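Local coordinates for protein FAD-dependent oxidoreductase (Actinomadura kijaniata, PDB 3M9V) that probably acts as a flavin-dependent oxidoreductase of the acyl-CoA dehydrogenase family in the biosynthesis of the sugar D-kijanose, and binds dTDP, at residues A[79-85]-A[315-319]; A[337-342]-A[397-402]. The contacts are given in a common frame with arbitrary orientation. Residue numbers count along the deposited sequence, not the author numbering.

Interaction 1: residues A[79-85]-A[315-319]; sequences DRLYDVA and LTAAD
The carboxylate of Asp319 receives the first turn of helix 81-94. Leu81 N donates to Asp319 OD1 (2.7 Å, N-H...O angle 149°) and Tyr82 N to Asp319 OD2 (2.9 Å, 164°), so each oxygen takes one of two consecutive amides that the helix itself leaves without an i-4 carbonyl. With chi1 in the m well (-87°), the Asp319 carboxylate faces the start of helix 81-94. Water 1 bridges Asp79 O (2.9 Å) and Asp319 OD1 (2.7 Å); water 2 donates to Asp319 OD2 (2.6 Å) and accepts a weak bond from Arg80 NH1 (3.4 Å). Arg80 is the N-cap residue, extended at phi/psi -98/133, and its carbonyl starts the helix by accepting from Val84 N (3.1 Å).

The N-to-C directions of helices 81-85 and 315-319 make 143°, roughly antiparallel, with axes 9.0 Å apart at closest approach; the CA atoms of Tyr82 and Leu315 lie 5.1 Å apart, those of Leu81 and Asp319 6.1 Å. Leu315 (m, t) packs its CD1 on Ala85 CB (3.3 Å) and its CD2 near Leu81 CB (4.0 Å), while Leu81 CD1 meets Ala318 CB at 4.1 Å. The t rotamer of Tyr82 sets CD1 4.1 Å from Leu315 CB, and its hydroxyl bonds to Leu16 N. An acidic side chain of one helix thus accepts first-turn amides of another, joining the N-terminal and C-terminal helical domains of the acyl-CoA dehydrogenase fold.

Interaction 2: residues A[337-342]-A[397-402]; sequences MRHFQC and FLSAQA
Both segments are regular helix, with i to i-4 bonds such as Gln341 N to Met337 O (2.7 Å) and Ala402 N to Leu398 O (2.9 Å). Their axes pass 10.8 Å apart with a signed crossing angle of -133°, and the nearest CA atoms, those of Arg338 and Leu398, are 7.2 Å apart, leaving side chains to fill the gap. Phe397 (chi1 t) leans across it: its CZ is 3.4 Å from Met337 CG, and Arg338 CA sits at the ring edge, 4.1 Å from CE2. Met337 SD lies 5.4 Å from the ring centroid, 25° off the normal, a Met-aromatic contact. Leu398 (m, t) sends CD2 to Cys342 SG (4.0 Å), Gln341 CB (4.1 Å) and Arg338 CD (3.9 Å).

This pairing sets helix 391-402, near the end of the modelled chain, against the long helix 329-362 of the C-terminal helical domain, beside a neighbouring subunit. Arg338 (t, p, t) reaches along helix 397-402 so that Gln401 CB lies over one guanidinium face, 3.7 Å from NH1, and Ala402 CA is 3.8 Å from NH2. Its NE forms a salt bridge with Asp301 of the second subunit. Water 3 accepts from Arg338 NH1 (3.1 Å) and Gln401 NE2 (2.5 Å). Gln341 turns its amide instead to the backbone of Pro388 and Tyr389, while its CG stays 4.0 Å from Phe397 CE2.

In the fold
Interactions 1 and 2 are partly buried helix pairs linked through consecutive helices, 291-323 and 329-362; Ala317 CB of the first meets His339 CE1 of the second at 3.4 Å. The centre of interaction 1 lies about 13 Å from the centre of the chain, that of interaction 2 about 20 Å. Interaction 1 joins two domains, combining direct hydrogen bonds to backbone amides with apolar packing; interaction 2 sets the final modelled helix against helix 329-362 by apolar and aromatic packing and one bridging water. Thr316 and Ala317 pack on Thr14 of the second subunit, which interaction 2 also meets through polar bonds. The side chains of Leu81 and Met337 each lie about 8 Å from bound dTDP.

Interaction 1: residues A[79-85]-A[315-319]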
loop_
_atom_site.group_PDB
_atom_site.type_symbol
_atom_site.label_atom_id
_atom_site.label_comp_id
_atom_site.label_asym_id
_atom_site.label_seq_id
_atom_site.Cartn_x
_atom_site.Cartn_y
_atom_site.Cartn_z
ATOM N N ASP A 79 11.074 35.769 -3.881
ATOM C CA ASP A 79 11.994 35.076 -4.765
ATOM C C ASP A 79 12.319 33.666 -4.292
ATOM O O ASP A 79 13.131 33.032 -4.956
ATOM C CB ASP A 79 13.287 35.873 -4.919
ATOM C CG ASP A 79 14.075 35.905 -3.629
ATOM O OD1 ASP A 79 13.563 35.583 -2.534
ATOM O OD2 ASP A 79 15.259 36.258 -3.710
ATOM N N ARG A 80 11.684 33.152 -3.234
ATOM C CA ARG A 80 11.848 31.732 -2.901
ATOM C C ARG A 80 10.712 30.853 -3.427
ATOM O O ARG A 80 9.530 31.126 -3.191
ATOM C CB ARG A 80 11.820 31.528 -1.389
ATOM C CG ARG A 80 12.929 32.151 -0.560
ATOM C CD ARG A 80 14.318 31.706 -0.926
ATOM N NE ARG A 80 15.217 32.537 -0.124
ATOM C CZ ARG A 80 15.699 32.193 1.065
ATOM N NH1 ARG A 80 15.419 31.009 1.594
ATOM N NH2 ARG A 80 16.510 33.016 1.711
ATOM N N LEU A 81 11.076 29.740 -4.058
ATOM C CA LEU A 81 10.051 28.774 -4.444
ATOM C C LEU A 81 9.272 28.287 -3.222
ATOM O O LEU A 81 8.073 28.000 -3.265
ATOM C CB LEU A 81 10.724 27.615 -5.177
ATOM C CG LEU A 81 11.227 27.995 -6.588
ATOM C CD1 LEU A 81 12.322 26.987 -6.912
ATOM C CD2 LEU A 81 10.117 27.963 -7.647
ATOM N N TYR A 82 9.994 28.135 -2.121
ATOM C CA TYR A 82 9.390 27.631 -0.908
ATOM C C TYR A 82 8.289 28.609 -0.535
ATOM O O TYR A 82 7.204 28.167 -0.212
ATOM C CB TYR A 82 10.432 27.550 0.200
ATOM C CG TYR A 82 9.943 26.944 1.499
ATOM C CD1 TYR A 82 10.193 25.594 1.760
ATOM C CD2 TYR A 82 9.267 27.705 2.440
ATOM C CE1 TYR A 82 9.783 24.985 2.930
ATOM C CE2 TYR A 82 8.847 27.099 3.632
ATOM C CZ TYR A 82 9.130 25.753 3.852
ATOM O OH TYR A 82 8.795 25.089 5.007
ATOM N N ASP A 83 8.528 29.918 -0.540
ATOM C CA ASP A 83 7.432 30.784 -0.137
ATOM C C ASP A 83 6.291 30.838 -1.138
ATOM O O ASP A 83 5.153 31.049 -0.706
ATOM C CB ASP A 83 7.884 32.223 0.129
ATOM C CG ASP A 83 8.689 32.316 1.407
ATOM O OD1 ASP A 83 8.717 31.311 2.141
ATOM O OD2 ASP A 83 9.272 33.371 1.688
ATOM N N VAL A 84 6.598 30.703 -2.431
ATOM C CA VAL A 84 5.531 30.652 -3.406
ATOM C C VAL A 84 4.679 29.417 -3.117
ATOM O O VAL A 84 3.449 29.467 -3.188
ATOM C CB VAL A 84 6.089 30.558 -4.849
ATOM C CG1 VAL A 84 4.939 30.314 -5.846
ATOM C CG2 VAL A 84 6.836 31.836 -5.233
ATOM N N ALA A 85 5.309 28.288 -2.781
ATOM C CA ALA A 85 4.495 27.083 -2.514
ATOM C C ALA A 85 3.654 27.287 -1.245
ATOM O O ALA A 85 2.521 26.800 -1.157
ATOM C CB ALA A 85 5.393 25.842 -2.385
ATOM N N LEU A 315 11.550 21.720 -1.974
ATOM C CA LEU A 315 11.493 23.157 -2.253
ATOM C C LEU A 315 12.654 23.940 -1.636
ATOM O O LEU A 315 13.230 24.835 -2.261
ATOM C CB LEU A 315 10.137 23.756 -1.867
ATOM C CG LEU A 315 9.058 23.291 -2.856
ATOM C CD1 LEU A 315 7.685 23.428 -2.253
ATOM C CD2 LEU A 315 9.119 24.072 -4.178
ATOM N N THR A 316 13.037 23.567 -0.419
ATOM C CA THR A 316 14.213 24.184 0.201
ATOM C C THR A 316 15.475 23.875 -0.583
ATOM O O THR A 316 16.253 24.785 -0.849
ATOM C CB THR A 316 14.394 23.627 1.607
ATOM O OG1 THR A 316 13.274 24.062 2.382
ATOM C CG2 THR A 316 15.696 24.144 2.235
ATOM N N ALA A 317 15.651 22.604 -0.941
ATOM C CA ALA A 317 16.786 22.191 -1.738
ATOM C C ALA A 317 16.789 22.886 -3.096
ATOM O O ALA A 317 17.844 23.285 -3.578
ATOM C CB ALA A 317 16.778 20.690 -1.913
ATOM N N ALA A 318 15.630 22.992 -3.740
ATOM C CA ALA A 318 15.579 23.649 -5.038
ATOM C C ALA A 318 15.978 25.124 -4.944
ATOM O O ALA A 318 16.681 25.608 -5.839
ATOM C CB ALA A 318 14.199 23.504 -5.688
ATOM N N ASP A 319 15.551 25.824 -3.898
ATOM C CA ASP A 319 15.901 27.228 -3.677
ATOM C C ASP A 319 17.414 27.409 -3.495
ATOM O O ASP A 319 17.992 28.338 -4.071
ATOM C CB ASP A 319 15.167 27.768 -2.437
ATOM C CG ASP A 319 13.774 28.300 -2.750
ATOM O OD1 ASP A 319 13.532 28.673 -3.925
ATOM O OD2 ASP A 319 12.900 28.368 -1.843
HETATM O O HOH W 1 14.466 30.578 -5.565
HETATM O O HOH W 2 13.899 28.193 0.542
#

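Interaction 2: residues A[337-342]-A[397-402]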
loop_
_atom_site.group_PDB
_atom_site.type_symbol
_atom_site.label_atom_id
_atom_site.label_comp_id
_atom_site.label_asym_id
_atom_site.label_seq_id
_atom_site.Cartn_x
_atom_site.Cartn_y
_atom_site.Cartn_z
ATOM N N MET A 337 16.212 18.832 -10.904
ATOM C CA MET A 337 15.155 17.989 -11.437
ATOM C C MET A 337 14.943 16.683 -10.653
ATOM O O MET A 337 13.833 16.184 -10.468
ATOM C CB MET A 337 15.407 17.748 -12.932
ATOM C CG MET A 337 14.293 16.952 -13.586
ATOM S SD MET A 337 12.701 17.836 -13.646
ATOM C CE MET A 337 12.947 19.355 -14.547
ATOM N N ARG A 338 16.034 16.123 -10.154
ATOM C CA ARG A 338 15.967 14.943 -9.306
ATOM C C ARG A 338 15.257 15.242 -7.976
ATOM O O ARG A 338 14.382 14.489 -7.576
ATOM C CB ARG A 338 17.390 14.449 -9.020
ATOM C CG ARG A 338 17.412 13.226 -8.084
ATOM C CD ARG A 338 17.226 11.959 -8.904
ATOM N NE ARG A 338 17.619 10.692 -8.269
ATOM C CZ ARG A 338 18.846 10.184 -8.284
ATOM N NH1 ARG A 338 19.837 10.847 -8.858
ATOM N NH2 ARG A 338 19.099 9.019 -7.709
ATOM N N HIS A 339 15.612 16.308 -7.268
ATOM C CA HIS A 339 14.795 16.713 -6.127
ATOM C C HIS A 339 13.325 16.885 -6.487
ATOM O O HIS A 339 12.494 16.370 -5.743
ATOM C CB HIS A 339 15.234 18.037 -5.496
ATOM C CG HIS A 339 16.477 17.926 -4.663
ATOM N ND1 HIS A 339 16.461 17.511 -3.348
ATOM C CD2 HIS A 339 17.775 18.182 -4.964
ATOM C CE1 HIS A 339 17.691 17.552 -2.860
ATOM N NE2 HIS A 339 18.509 17.935 -3.827
ATOM N N PHE A 340 13.019 17.606 -7.570
ATOM C CA PHE A 340 11.649 17.838 -8.052
ATOM C C PHE A 340 10.966 16.491 -8.288
ATOM O O PHE A 340 9.879 16.211 -7.761
ATOM C CB PHE A 340 11.667 18.710 -9.324
ATOM C CG PHE A 340 10.322 19.068 -9.919
ATOM C CD1 PHE A 340 9.113 18.903 -9.234
ATOM C CD2 PHE A 340 10.270 19.568 -11.226
ATOM C CE1 PHE A 340 7.879 19.262 -9.820
ATOM C CE2 PHE A 340 9.041 19.868 -11.853
ATOM C CZ PHE A 340 7.836 19.719 -11.134
ATOM N N GLN A 341 11.564 15.651 -9.126
ATOM C CA GLN A 341 10.860 14.420 -9.468
ATOM C C GLN A 341 10.683 13.376 -8.346
ATOM O O GLN A 341 9.675 12.670 -8.306
ATOM C CB GLN A 341 11.381 13.803 -10.765
ATOM C CG GLN A 341 11.348 14.852 -11.900
ATOM C CD GLN A 341 9.922 15.220 -12.290
ATOM O OE1 GLN A 341 9.051 14.344 -12.398
ATOM N NE2 GLN A 341 9.682 16.509 -12.547
ATOM N N CYS A 342 11.666 13.241 -7.467
ATOM C CA CYS A 342 11.542 12.340 -6.325
ATOM C C CYS A 342 10.324 12.782 -5.505
ATOM O O CYS A 342 9.493 11.961 -5.138
ATOM C CB CYS A 342 12.780 12.450 -5.418
ATOM S SG CYS A 342 14.100 11.452 -6.127
ATOM N N PHE A 397 13.048 8.610 -16.199
ATOM C CA PHE A 397 13.998 9.629 -15.753
ATOM C C PHE A 397 14.747 9.218 -14.476
ATOM O O PHE A 397 15.991 9.229 -14.427
ATOM C CB PHE A 397 13.279 10.971 -15.491
ATOM C CG PHE A 397 14.173 12.018 -14.862
ATOM C CD1 PHE A 397 15.159 12.653 -15.608
ATOM C CD2 PHE A 397 14.062 12.341 -13.521
ATOM C CE1 PHE A 397 15.997 13.587 -15.030
ATOM C CE2 PHE A 397 14.904 13.273 -12.918
ATOM C CZ PHE A 397 15.870 13.894 -13.675
ATOM N N LEU A 398 13.980 8.906 -13.428
ATOM C CA LEU A 398 14.586 8.473 -12.173
ATOM C C LEU A 398 15.454 7.228 -12.272
ATOM O O LEU A 398 16.523 7.204 -11.674
ATOM C CB LEU A 398 13.567 8.277 -11.040
ATOM C CG LEU A 398 12.886 9.596 -10.651
ATOM C CD1 LEU A 398 11.702 9.326 -9.719
ATOM C CD2 LEU A 398 13.783 10.581 -9.967
ATOM N N SER A 399 15.023 6.174 -12.952
ATOM C CA SER A 399 15.885 5.001 -12.970
ATOM C C SER A 399 17.126 5.284 -13.819
ATOM O O SER A 399 18.190 4.752 -13.525
ATOM C CB SER A 399 15.144 3.770 -13.477
ATOM O OG SER A 399 14.640 4.067 -14.766
ATOM N N ALA A 400 17.020 6.136 -14.837
ATOM C CA ALA A 400 18.180 6.534 -15.646
ATOM C C ALA A 400 19.223 7.253 -14.779
ATOM O O ALA A 400 20.422 6.958 -14.828
ATOM C CB ALA A 400 17.734 7.419 -16.834
ATOM N N GLN A 401 18.760 8.185 -13.957
ATOM C CA GLN A 401 19.638 8.964 -13.093
ATOM C C GLN A 401 20.228 8.037 -12.026
ATOM O O GLN A 401 21.409 8.143 -11.742
ATOM C CB GLN A 401 18.860 10.055 -12.347
ATOM C CG GLN A 401 18.342 11.150 -13.250
ATOM C CD GLN A 401 19.465 11.795 -14.033
ATOM O OE1 GLN A 401 19.492 11.751 -15.261
ATOM N NE2 GLN A 401 20.401 12.403 -13.325
ATOM N N ALA A 402 19.439 7.156 -11.419
ATOM C CA ALA A 402 19.942 6.372 -10.288
ATOM C C ALA A 402 20.975 5.367 -10.785
ATOM O O ALA A 402 21.896 5.035 -10.063
ATOM C CB ALA A 402 18.815 5.628 -9.575
HETATM O O HOH W 3 19.670 13.018 -11.048
#